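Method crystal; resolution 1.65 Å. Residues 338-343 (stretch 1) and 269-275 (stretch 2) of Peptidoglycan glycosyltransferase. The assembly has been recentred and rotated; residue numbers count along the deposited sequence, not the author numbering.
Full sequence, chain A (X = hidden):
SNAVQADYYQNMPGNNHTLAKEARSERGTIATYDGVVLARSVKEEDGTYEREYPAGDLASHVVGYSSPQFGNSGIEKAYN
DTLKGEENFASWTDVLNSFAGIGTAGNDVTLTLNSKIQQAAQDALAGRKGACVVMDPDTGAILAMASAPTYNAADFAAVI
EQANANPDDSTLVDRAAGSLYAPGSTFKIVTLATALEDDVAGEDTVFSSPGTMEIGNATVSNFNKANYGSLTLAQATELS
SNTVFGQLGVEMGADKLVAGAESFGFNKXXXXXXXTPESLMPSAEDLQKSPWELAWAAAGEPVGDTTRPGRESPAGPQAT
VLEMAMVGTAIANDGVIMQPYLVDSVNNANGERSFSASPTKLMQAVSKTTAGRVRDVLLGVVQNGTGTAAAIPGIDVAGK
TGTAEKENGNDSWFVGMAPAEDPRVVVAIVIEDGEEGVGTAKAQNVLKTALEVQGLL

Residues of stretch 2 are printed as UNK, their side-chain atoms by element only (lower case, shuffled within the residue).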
HETATM    1  N   MSE A 338       4.493   7.576 -10.085  1.00 12.29           N
HETATM    2  CA  MSE A 338       5.584   6.891 -10.778  1.00 10.41           C
HETATM    3  C   MSE A 338       5.347   5.381 -10.745  1.00 12.73           C
HETATM    4  O   MSE A 338       4.747   4.864  -9.798  1.00 13.52           O
HETATM    5  CB  MSE A 338       6.923   7.214 -10.107  1.00 11.40           C
HETATM    6  CG  MSE A 338       7.265   8.705 -10.052  1.00 12.60           C
HETATM    7 SE   MSE A 338       7.424   9.529 -11.808  0.62 15.45          SE
HETATM    8  CE  MSE A 338       9.151   8.767 -12.291  1.00 16.69           C
ATOM      9  N   GLN A 339       5.815   4.677 -11.775  1.00  8.48           N
ATOM     10  CA  GLN A 339       5.696   3.217 -11.817  1.00 10.84           C
ATOM     11  C   GLN A 339       6.470   2.603 -10.640  1.00 10.34           C
ATOM     12  O   GLN A 339       7.664   2.843 -10.497  1.00  9.10           O
ATOM     13  CB  GLN A 339       6.264   2.710 -13.146  1.00 11.27           C
ATOM     14  CG  GLN A 339       6.494   1.228 -13.195  1.00 13.59           C
ATOM     15  CD  GLN A 339       5.191   0.449 -13.139  1.00 13.58           C
ATOM     16  OE1 GLN A 339       4.230   0.782 -13.829  1.00 15.57           O
ATOM     17  NE2 GLN A 339       5.151  -0.584 -12.310  1.00 13.00           N
ATOM     18  N   PRO A 340       5.790   1.820  -9.783  1.00  8.71           N
ATOM     19  CA  PRO A 340       6.523   1.197  -8.668  1.00  8.57           C
ATOM     20  C   PRO A 340       7.549   0.201  -9.197  1.00 10.48           C
ATOM     21  O   PRO A 340       7.249  -0.528 -10.139  1.00 11.11           O
ATOM     22  CB  PRO A 340       5.431   0.459  -7.892  1.00 12.59           C
ATOM     23  CG  PRO A 340       4.281   0.326  -8.862  1.00 19.52           C
ATOM     24  CD  PRO A 340       4.342   1.551  -9.717  1.00  9.73           C
ATOM     25  N   TYR A 341       8.742   0.179  -8.616  1.00  9.59           N
ATOM     26  CA  TYR A 341       9.718  -0.829  -9.006  1.00 10.83           C
ATOM     27  C   TYR A 341      10.562  -1.310  -7.835  1.00 11.34           C
ATOM     28  O   TYR A 341      10.733  -0.594  -6.844  1.00 10.72           O
ATOM     29  CB  TYR A 341      10.604  -0.347 -10.157  1.00 10.96           C
ATOM     30  CG  TYR A 341      11.590   0.752  -9.837  1.00 10.27           C
ATOM     31  CD1 TYR A 341      11.182   2.075  -9.766  1.00  9.02           C
ATOM     32  CD2 TYR A 341      12.938   0.468  -9.648  1.00 11.49           C
ATOM     33  CE1 TYR A 341      12.067   3.088  -9.497  1.00 12.95           C
ATOM     34  CE2 TYR A 341      13.844   1.481  -9.387  1.00 11.13           C
ATOM     35  CZ  TYR A 341      13.401   2.788  -9.311  1.00 11.81           C
ATOM     36  OH  TYR A 341      14.291   3.802  -9.056  1.00 13.90           O
ATOM     37  N   LEU A 342      11.088  -2.522  -7.987  1.00 11.45           N
ATOM     38  CA  LEU A 342      11.747  -3.238  -6.915  1.00 10.18           C
ATOM     39  C   LEU A 342      13.189  -3.601  -7.275  1.00 10.94           C
ATOM     40  O   LEU A 342      13.997  -3.877  -6.397  1.00 12.98           O
ATOM     41  CB  LEU A 342      10.941  -4.512  -6.648  1.00 17.20           C
ATOM     42  CG  LEU A 342      10.957  -5.246  -5.321  1.00 21.69           C
ATOM     43  CD1 LEU A 342      10.983  -4.282  -4.153  1.00 15.42           C
ATOM     44  CD2 LEU A 342       9.712  -6.137  -5.265  1.00 13.46           C
ATOM     45  N   VAL A 343      13.509  -3.627  -8.572  1.00 11.42           N
ATOM     46  CA  VAL A 343      14.868  -3.976  -9.005  1.00 12.27           C
ATOM     47  C   VAL A 343      15.603  -2.764  -9.529  1.00 12.96           C
ATOM     48  O   VAL A 343      15.162  -2.148 -10.498  1.00 12.11           O
ATOM     49  CB  VAL A 343      14.874  -5.097 -10.076  1.00 13.17           C
ATOM     50  CG1 VAL A 343      16.304  -5.330 -10.624  1.00 15.37           C
ATOM     51  CG2 VAL A 343      14.308  -6.364  -9.472  1.00 19.02           C
ATOM     52  N   UNK A 269      -4.546  -2.832 -14.645  1.00 35.83           N
ATOM     53  CA  UNK A 269      -3.540  -3.832 -14.355  1.00 42.10           C
ATOM     54  C   UNK A 269      -2.199  -3.122 -14.305  1.00 40.61           C
ATOM     55  O   UNK A 269      -1.762  -2.517 -15.280  1.00 42.41           O
ATOM     56  o   UNK A 269      -5.692  -6.515 -17.141  1.00 69.97           O
ATOM     57  c   UNK A 269      -3.555  -4.958 -15.390  1.00 53.45           C
ATOM     58  c   UNK A 269      -4.592  -6.037 -15.082  1.00 61.08           C
ATOM     59  c   UNK A 269      -4.894  -6.931 -16.271  1.00 67.80           C
ATOM     60  o   UNK A 269      -4.340  -8.050 -16.335  1.00 69.54           O
ATOM     61  N   UNK A 270      -1.576  -3.158 -13.142  1.00 35.39           N
ATOM     62  CA  UNK A 270      -0.301  -2.493 -12.962  1.00 33.05           C
ATOM     63  C   UNK A 270       0.803  -3.532 -12.993  1.00 27.69           C
ATOM     64  O   UNK A 270       0.752  -4.529 -12.279  1.00 31.80           O
ATOM     65  c   UNK A 270      -0.294  -1.667 -11.668  1.00 35.90           C
ATOM     66  c   UNK A 270      -1.796   0.128 -10.622  1.00 38.94           C
ATOM     67  c   UNK A 270       1.133  -1.291 -11.269  1.00 36.82           C
ATOM     68  c   UNK A 270      -1.151  -0.411 -11.880  1.00 38.36           C
ATOM     69  N   UNK A 271       1.783  -3.302 -13.859  1.00 16.30           N
ATOM     70  CA  UNK A 271       2.883  -4.227 -14.051  1.00 17.82           C
ATOM     71  C   UNK A 271       3.762  -4.239 -12.794  1.00 18.88           C
ATOM     72  O   UNK A 271       4.097  -3.183 -12.253  1.00 21.05           O
ATOM     73  c   UNK A 271       3.683  -3.759 -15.267  1.00 23.08           C
ATOM     74  c   UNK A 271       4.728  -4.762 -15.718  1.00 34.46           C
ATOM     75  o   UNK A 271       4.547  -5.980 -15.504  1.00 37.30           O
ATOM     76  o   UNK A 271       5.732  -4.318 -16.308  1.00 43.00           O
ATOM     77  N   UNK A 272       4.120  -5.430 -12.323  1.00 18.77           N
ATOM     78  CA  UNK A 272       4.961  -5.553 -11.130  1.00 16.21           C
ATOM     79  C   UNK A 272       5.592  -6.946 -11.139  1.00 16.01           C
ATOM     80  O   UNK A 272       4.977  -7.900 -11.622  1.00 19.86           O
ATOM     81  c   UNK A 272       4.970  -5.763  -7.532  1.00 14.18           C
ATOM     82  c   UNK A 272       6.475  -4.276  -6.415  1.00 14.23           C
ATOM     83  c   UNK A 272       6.459  -3.434  -7.519  1.00 13.62           C
ATOM     84  c   UNK A 272       4.948  -4.937  -8.645  1.00 14.18           C
ATOM     85  c   UNK A 272       4.125  -5.296  -9.855  1.00 14.88           C
ATOM     86  c   UNK A 272       5.730  -5.433  -6.428  1.00 12.36           C
ATOM     87  c   UNK A 272       5.696  -3.761  -8.617  1.00 11.65           C
ATOM     88  N   UNK A 273       6.839  -7.068 -10.647  1.00 16.27           N
ATOM     89  CA  UNK A 273       7.490  -8.384 -10.705  1.00 19.86           C
ATOM     90  C   UNK A 273       6.846  -9.420  -9.786  1.00 18.79           C
ATOM     91  O   UNK A 273       6.965 -10.614 -10.043  1.00 22.35           O
ATOM     92  c   UNK A 273       8.933  -8.090 -10.272  1.00 18.35           C
ATOM     93  c   UNK A 273       7.778  -6.010 -10.235  1.00 16.53           C
ATOM     94  c   UNK A 273       8.866  -6.788  -9.546  1.00 18.31           C
ATOM     95  N   UNK A 274       6.170  -8.971  -8.737  1.00 16.05           N
ATOM     96  CA  UNK A 274       5.452  -9.883  -7.862  1.00 15.21           C
ATOM     97  C   UNK A 274       3.978  -9.837  -8.230  1.00 15.54           C
ATOM     98  O   UNK A 274       3.486  -8.809  -8.691  1.00 18.68           O
ATOM     99  c   UNK A 274       7.994 -10.339  -6.270  1.00 20.20           C
ATOM    100  c   UNK A 274       5.628  -9.465  -6.409  1.00 14.71           C
ATOM    101  c   UNK A 274       7.087  -8.796  -4.503  1.00 19.57           C
ATOM    102  c   UNK A 274       7.067  -9.162  -5.968  1.00 17.63           C
ATOM    103  N   UNK A 275       3.278 -10.946  -8.027  1.00 13.62           N
ATOM    104  CA  UNK A 275       1.849 -10.990  -8.282  1.00 15.88           C
ATOM    105  C   UNK A 275       1.150  -9.883  -7.528  1.00 17.06           C
ATOM    106  O   UNK A 275       1.315  -9.755  -6.317  1.00 14.59           O
ATOM    107  o   UNK A 275      -4.396 -12.206  -8.021  1.00 28.12           O
ATOM    108  c   UNK A 275      -3.018 -12.230  -7.968  1.00 22.66           C
ATOM    109  c   UNK A 275      -0.984 -12.259  -6.715  1.00 21.62           C
ATOM    110  c   UNK A 275      -2.374 -12.232  -6.752  1.00 21.29           C
ATOM    111  c   UNK A 275      -0.242 -12.304  -7.884  1.00 17.26           C
ATOM    112  c   UNK A 275       1.264 -12.320  -7.846  1.00 14.34           C
ATOM    113  c   UNK A 275      -2.300 -12.268  -9.142  1.00 24.00           C
ATOM    114  c   UNK A 275      -0.915 -12.300  -9.096  1.00 21.29           C
TER
HETATM  115  O   HOH W   1       2.228  -0.660 -14.847  1.00 24.65           O

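Position 269 carries three carbons in an unbranched run, the third bearing two oxygens, and its side chain is out of reach of stretch 1. A carboxylate on a two-carbon stem makes it glutamate, E269, whose exposed setting suits a charged group.

Position 270 has four carbons and nothing else, forked at the first, with one arm two carbons long; the short arm packs on the ring of P340. Branching at CB with unequal arms identifies isoleucine, I270. Its CA-to-CB bond points toward stretch 1, and CG2 lies 4.3 Å from CG of P340, an apolar contact that suits a hydrocarbon side chain.

Position 271 shows two carbons, the second carrying two oxygens; its backbone meets the amide of Q339. It is aspartate, D271. The carboxylate is exposed, as a charged group can readily be, and the backbone does the polar work. The carbonyl O of D271 accepts a weak hydrogen bond from NE2 of Q339 (2.8 Å), while N of D271 donates to water 1 at 2.9 Å. The same water donates to OE1 of Q339 at 2.7 Å, so both ends of the amide are engaged with this one residue.

Position 272 has one carbon followed by a ring of six carbons without oxygen, and the ring touches P340 and L342: phenylalanine, F272. The CA-to-CB bond runs sideways, but the ring reaches nearer to stretch 1. Its CE1 lies 4.0 Å from CB of P340 and its CZ 3.9 Å from CD2 of L342, while the O of P340 sits at the ring edge, 3.9 Å from CD1 of F272. A flat, apolar ring can thus touch both side chains.

At position 273, three carbons close a ring onto the backbone N and pack on L342. Only proline does this: P273. Its CG lies 4.2 Å from CB of L342, a compact apolar surface against another.

Position 274 has four carbons forked at the second, one of them against L342, hence leucine, L274. It is buried, as suits its hydrocarbon side chain, and its CD1 meets CD2 of L342 at 3.8 Å.

Position 275 bears one carbon, then a six-carbon ring with one oxygen, out of reach of stretch 1: tyrosine, Y275. Its phenol oxygen suits an exposed ring to solvent.

The touching segments run almost parallel, their directions 5° apart, yet only one direct hydrogen bond joins them. Q339 supplies the polar link, and its NE2 also donates to O of P340 (3.0 Å). Beyond it, the CA-to-CB bonds of P340 and L342 point toward stretch 2, and their side chains pack against its apolar ones, whereas that of Y341 points away. The contact buries 318 Å².

Stretch 2, residues 269-275: EIDFPLY
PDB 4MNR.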